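Local coordinates for excretory-secretory protein 2 (Ancylostoma ceylanicum, PDB 3NSW) that is a hookworm excretory-secretory protein of netrin-like fold that probably modulates the immune response of the host, at residues Phe89-Asp94 and Gln98-Leu103. Residues are numbered along the deposited sequence; the frame is centred on the assembly and turned at random. Where two conformers were deposited one is given.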
ATOM      1  N   PHE A  89       0.033   3.765  -3.921  1.00 18.00           N
ATOM      2  CA  PHE A  89       1.486   3.839  -3.889  1.00 16.20           C
ATOM      3  C   PHE A  89       2.074   2.721  -3.013  1.00 15.61           C
ATOM      4  O   PHE A  89       1.419   2.233  -2.080  1.00 17.09           O
ATOM      5  CB  PHE A  89       1.997   5.236  -3.460  1.00 20.94           C
ATOM      6  CG  PHE A  89       1.751   5.591  -2.001  1.00 20.24           C
ATOM      7  CD1 PHE A  89       2.516   5.014  -0.969  1.00 21.64           C
ATOM      8  CD2 PHE A  89       0.773   6.520  -1.664  1.00 21.57           C
ATOM      9  CE1 PHE A  89       2.293   5.353   0.374  1.00 24.71           C
ATOM     10  CE2 PHE A  89       0.543   6.872  -0.334  1.00 23.99           C
ATOM     11  CZ  PHE A  89       1.302   6.288   0.692  1.00 26.06           C
ATOM     12  N   VAL A  90       3.296   2.315  -3.335  1.00 18.25           N
ATOM     13  CA  VAL A  90       3.948   1.189  -2.646  1.00 18.38           C
ATOM     14  C   VAL A  90       5.398   1.557  -2.343  1.00 16.73           C
ATOM     15  O   VAL A  90       6.092   2.110  -3.197  1.00 21.56           O
ATOM     16  CB  VAL A  90       3.946  -0.090  -3.534  1.00 21.11           C
ATOM     17  CG1 VAL A  90       4.423  -1.301  -2.713  1.00 24.68           C
ATOM     18  CG2 VAL A  90       2.562  -0.353  -4.115  1.00 22.59           C
ATOM     19  N   LYS A  91       5.851   1.232  -1.136  1.00 16.93           N
ATOM     20  CA  LYS A  91       7.227   1.473  -0.713  1.00 18.48           C
ATOM     21  C   LYS A  91       7.683   0.286   0.135  1.00 19.76           C
ATOM     22  O   LYS A  91       6.939  -0.194   0.983  1.00 17.80           O
ATOM     23  CB  LYS A  91       7.304   2.767   0.108  1.00 18.87           C
ATOM     24  CG  LYS A  91       8.574   2.925   0.968  1.00 28.64           C
ATOM     25  CD  LYS A  91       9.640   3.788   0.300  1.00 33.61           C
ATOM     26  CE  LYS A  91      10.913   3.786   1.146  1.00 40.56           C
ATOM     27  NZ  LYS A  91      11.834   4.903   0.846  1.00 43.76           N
ATOM     28  N   LEU A  92       8.891  -0.208  -0.127  1.00 18.88           N
ATOM     29  CA  LEU A  92       9.464  -1.283   0.682  1.00 23.49           C
ATOM     30  C   LEU A  92       9.538  -0.853   2.137  1.00 24.19           C
ATOM     31  O   LEU A  92      10.134   0.174   2.455  1.00 24.48           O
ATOM     32  CB  LEU A  92      10.877  -1.624   0.184  1.00 26.57           C
ATOM     33  CG  LEU A  92      11.457  -2.958   0.638  1.00 35.82           C
ATOM     34  CD1 LEU A  92      10.723  -4.084  -0.072  1.00 28.94           C
ATOM     35  CD2 LEU A  92      12.948  -3.005   0.340  1.00 39.13           C
ATOM     36  N   HIS A  93       8.929  -1.638   3.023  1.00 18.69           N
ATOM     37  CA  HIS A  93       8.892  -1.292   4.439  1.00 17.67           C
ATOM     38  C   HIS A  93      10.295  -1.178   5.051  1.00 22.74           C
ATOM     39  O   HIS A  93      10.564  -0.250   5.819  1.00 24.05           O
ATOM     40  CB  HIS A  93       8.039  -2.295   5.223  1.00 22.60           C
ATOM     41  CG  HIS A  93       7.861  -1.929   6.661  1.00 20.88           C
ATOM     42  ND1 HIS A  93       8.617  -2.484   7.670  1.00 24.26           N
ATOM     43  CD2 HIS A  93       7.011  -1.064   7.259  1.00 18.96           C
ATOM     44  CE1 HIS A  93       8.246  -1.971   8.829  1.00 31.91           C
ATOM     45  NE2 HIS A  93       7.267  -1.113   8.608  1.00 24.91           N
ATOM     46  N   ASP A  94      11.186  -2.096   4.682  1.00 25.05           N
ATOM     47  CA  ASP A  94      12.573  -2.095   5.193  1.00 24.18           C
ATOM     48  C   ASP A  94      13.390  -0.896   4.694  1.00 28.97           C
ATOM     49  O   ASP A  94      14.507  -0.665   5.171  1.00 31.89           O
ATOM     50  CB  ASP A  94      13.299  -3.396   4.820  1.00 33.77           C
ATOM     51  CG  ASP A  94      12.854  -4.592   5.656  1.00 28.37           C
ATOM     52  OD1 ASP A  94      12.283  -4.404   6.754  1.00 36.90           O
ATOM     53  OD2 ASP A  94      13.087  -5.738   5.204  1.00 38.62           O
ATOM     54  N   GLN A  98      13.656   7.729   8.757  1.00 33.81           N
ATOM     55  CA  GLN A  98      13.023   8.278   9.961  1.00 36.09           C
ATOM     56  C   GLN A  98      11.983   9.338   9.611  1.00 34.13           C
ATOM     57  O   GLN A  98      10.924   9.409  10.252  1.00 34.10           O
ATOM     58  CB  GLN A  98      14.063   8.823  10.951  1.00 43.63           C
ATOM     59  CG  GLN A  98      13.488   9.234  12.314  1.00 44.67           C
ATOM     60  CD  GLN A  98      12.712   8.110  13.001  1.00 43.16           C
ATOM     61  OE1 GLN A  98      13.180   6.974  13.086  1.00 45.46           O
ATOM     62  NE2 GLN A  98      11.523   8.432  13.496  1.00 51.87           N
ATOM     63  N   LYS A  99      12.283  10.148   8.588  1.00 35.81           N
ATOM     64  CA  LYS A  99      11.339  11.145   8.106  0.50 35.21           C
ATOM     65  C   LYS A  99      10.010  10.488   7.745  1.00 31.47           C
ATOM     66  O   LYS A  99       8.951  10.958   8.171  1.00 31.73           O
ATOM     67  CB  LYS A  99      11.911  11.925   6.910  0.50 37.12           C
ATOM     68  CG  LYS A  99      10.963  12.977   6.351  0.50 37.94           C
ATOM     69  CD  LYS A  99      11.582  13.752   5.194  0.50 37.31           C
ATOM     70  CE  LYS A  99      12.743  14.616   5.638  0.50 54.07           C
ATOM     71  NZ  LYS A  99      13.258  15.434   4.504  0.50 42.57           N
ATOM     72  N   GLU A 100      10.065   9.395   6.981  1.00 32.87           N
ATOM     73  CA  GLU A 100       8.871   8.670   6.561  1.00 30.54           C
ATOM     74  C   GLU A 100       8.154   8.021   7.748  1.00 26.39           C
ATOM     75  O   GLU A 100       6.916   8.043   7.818  1.00 31.34           O
ATOM     76  CB  GLU A 100       9.227   7.612   5.511  1.00 27.81           C
ATOM     77  CG  GLU A 100       9.739   8.198   4.192  1.00 31.73           C
ATOM     78  CD  GLU A 100      10.283   7.127   3.261  1.00 38.46           C
ATOM     79  OE1 GLU A 100       9.664   6.878   2.207  1.00 42.98           O
ATOM     80  OE2 GLU A 100      11.324   6.528   3.585  1.00 35.46           O
ATOM     81  N   LYS A 101       8.935   7.475   8.678  1.00 27.40           N
ATOM     82  CA  LYS A 101       8.389   6.907   9.914  1.00 29.74           C
ATOM     83  C   LYS A 101       7.571   7.943  10.689  1.00 28.16           C
ATOM     84  O   LYS A 101       6.456   7.656  11.120  1.00 33.53           O
ATOM     85  CB  LYS A 101       9.498   6.308  10.782  1.00 34.45           C
ATOM     86  CG  LYS A 101      10.156   5.087  10.160  1.00 34.35           C
ATOM     87  CD  LYS A 101      11.210   4.475  11.074  1.00 35.12           C
ATOM     88  CE  LYS A 101      11.862   3.260  10.424  1.00 38.48           C
ATOM     89  NZ  LYS A 101      12.974   2.719  11.259  1.00 38.53           N
ATOM     90  N   ASP A 102       8.106   9.158  10.807  1.00 32.96           N
ATOM     91  CA  ASP A 102       7.400  10.270  11.452  1.00 29.25           C
ATOM     92  C   ASP A 102       6.101  10.670  10.737  1.00 37.05           C
ATOM     93  O   ASP A 102       5.094  10.930  11.398  1.00 35.56           O
ATOM     94  CB  ASP A 102       8.326  11.487  11.610  1.00 38.42           C
ATOM     95  CG  ASP A 102       9.412  11.286  12.663  1.00 53.41           C
ATOM     96  OD1 ASP A 102       9.322  10.346  13.488  1.00 45.55           O
ATOM     97  OD2 ASP A 102      10.363  12.098  12.675  1.00 45.87           O
ATOM     98  N   LEU A 103       6.117  10.698   9.399  1.00 33.03           N
ATOM     99  CA  LEU A 103       4.922  11.019   8.607  1.00 36.77           C
ATOM    100  C   LEU A 103       3.824   9.989   8.822  1.00 32.30           C
ATOM    101  O   LEU A 103       2.635  10.321   8.830  1.00 34.24           O
ATOM    102  CB  LEU A 103       5.243  11.098   7.107  1.00 32.85           C
ATOM    103  CG  LEU A 103       5.993  12.316   6.565  1.00 36.84           C
ATOM    104  CD1 LEU A 103       6.229  12.163   5.087  1.00 36.07           C
ATOM    105  CD2 LEU A 103       5.247  13.611   6.855  1.00 42.17           C
TER
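Lys91, on strand 88-92, the last in the chain, and Glu100, on the C-terminal helix, reach toward each other from opposite directions and close a salt bridge that is the sole contact between 89-94 and 98-103. From CB, the lysine chain starts with CG anti to the backbone N (chi1 162°) and then bends at chi2, which stands at an unusual 98° and turns the outer part of the chain toward the carboxylate of Glu100. CD is the first atom to arrive, 3.6 Å from Glu100 OE1, and CE follows, 3.5 Å from the same Glu100 OE1, so the aliphatic part passes alongside one carboxylate oxygen before the ammonium group is reached. At the tip, Lys91 NZ straddles the carboxylate: it donates to Glu100 OE2 at 3.2 Å, using the syn lone pair of that oxygen, and more weakly to Glu100 OE1, also at 3.2 Å. Glu100 meets it with a chain extended beyond CG.

Neither charged end depends on the other alone. NZ also bonds to the carbonyl oxygen of Ser12 and weakly to that of Gly95, while the amide nitrogens of Ser97 and Ile14 donate to OE2 and OE1. The buried carboxylate is thus gripped at both oxygens, which should fix its rotation and probably keeps it ionised. Glu100, the third residue of the helix, accepts from the Ser97 amide just before it, the N3 half of a capping box.

In the netrin-like fold, strand 88-92 runs between strands 9-10 and 75-82 of the mixed sheet, and helix 98-104 follows after a short connection. Through Ser12 and Ile14, the ion pair joins both to the segment leading from strand 9-10 into helix 16-20; Leu103 packs on Gln16 and Ile19 of that helix.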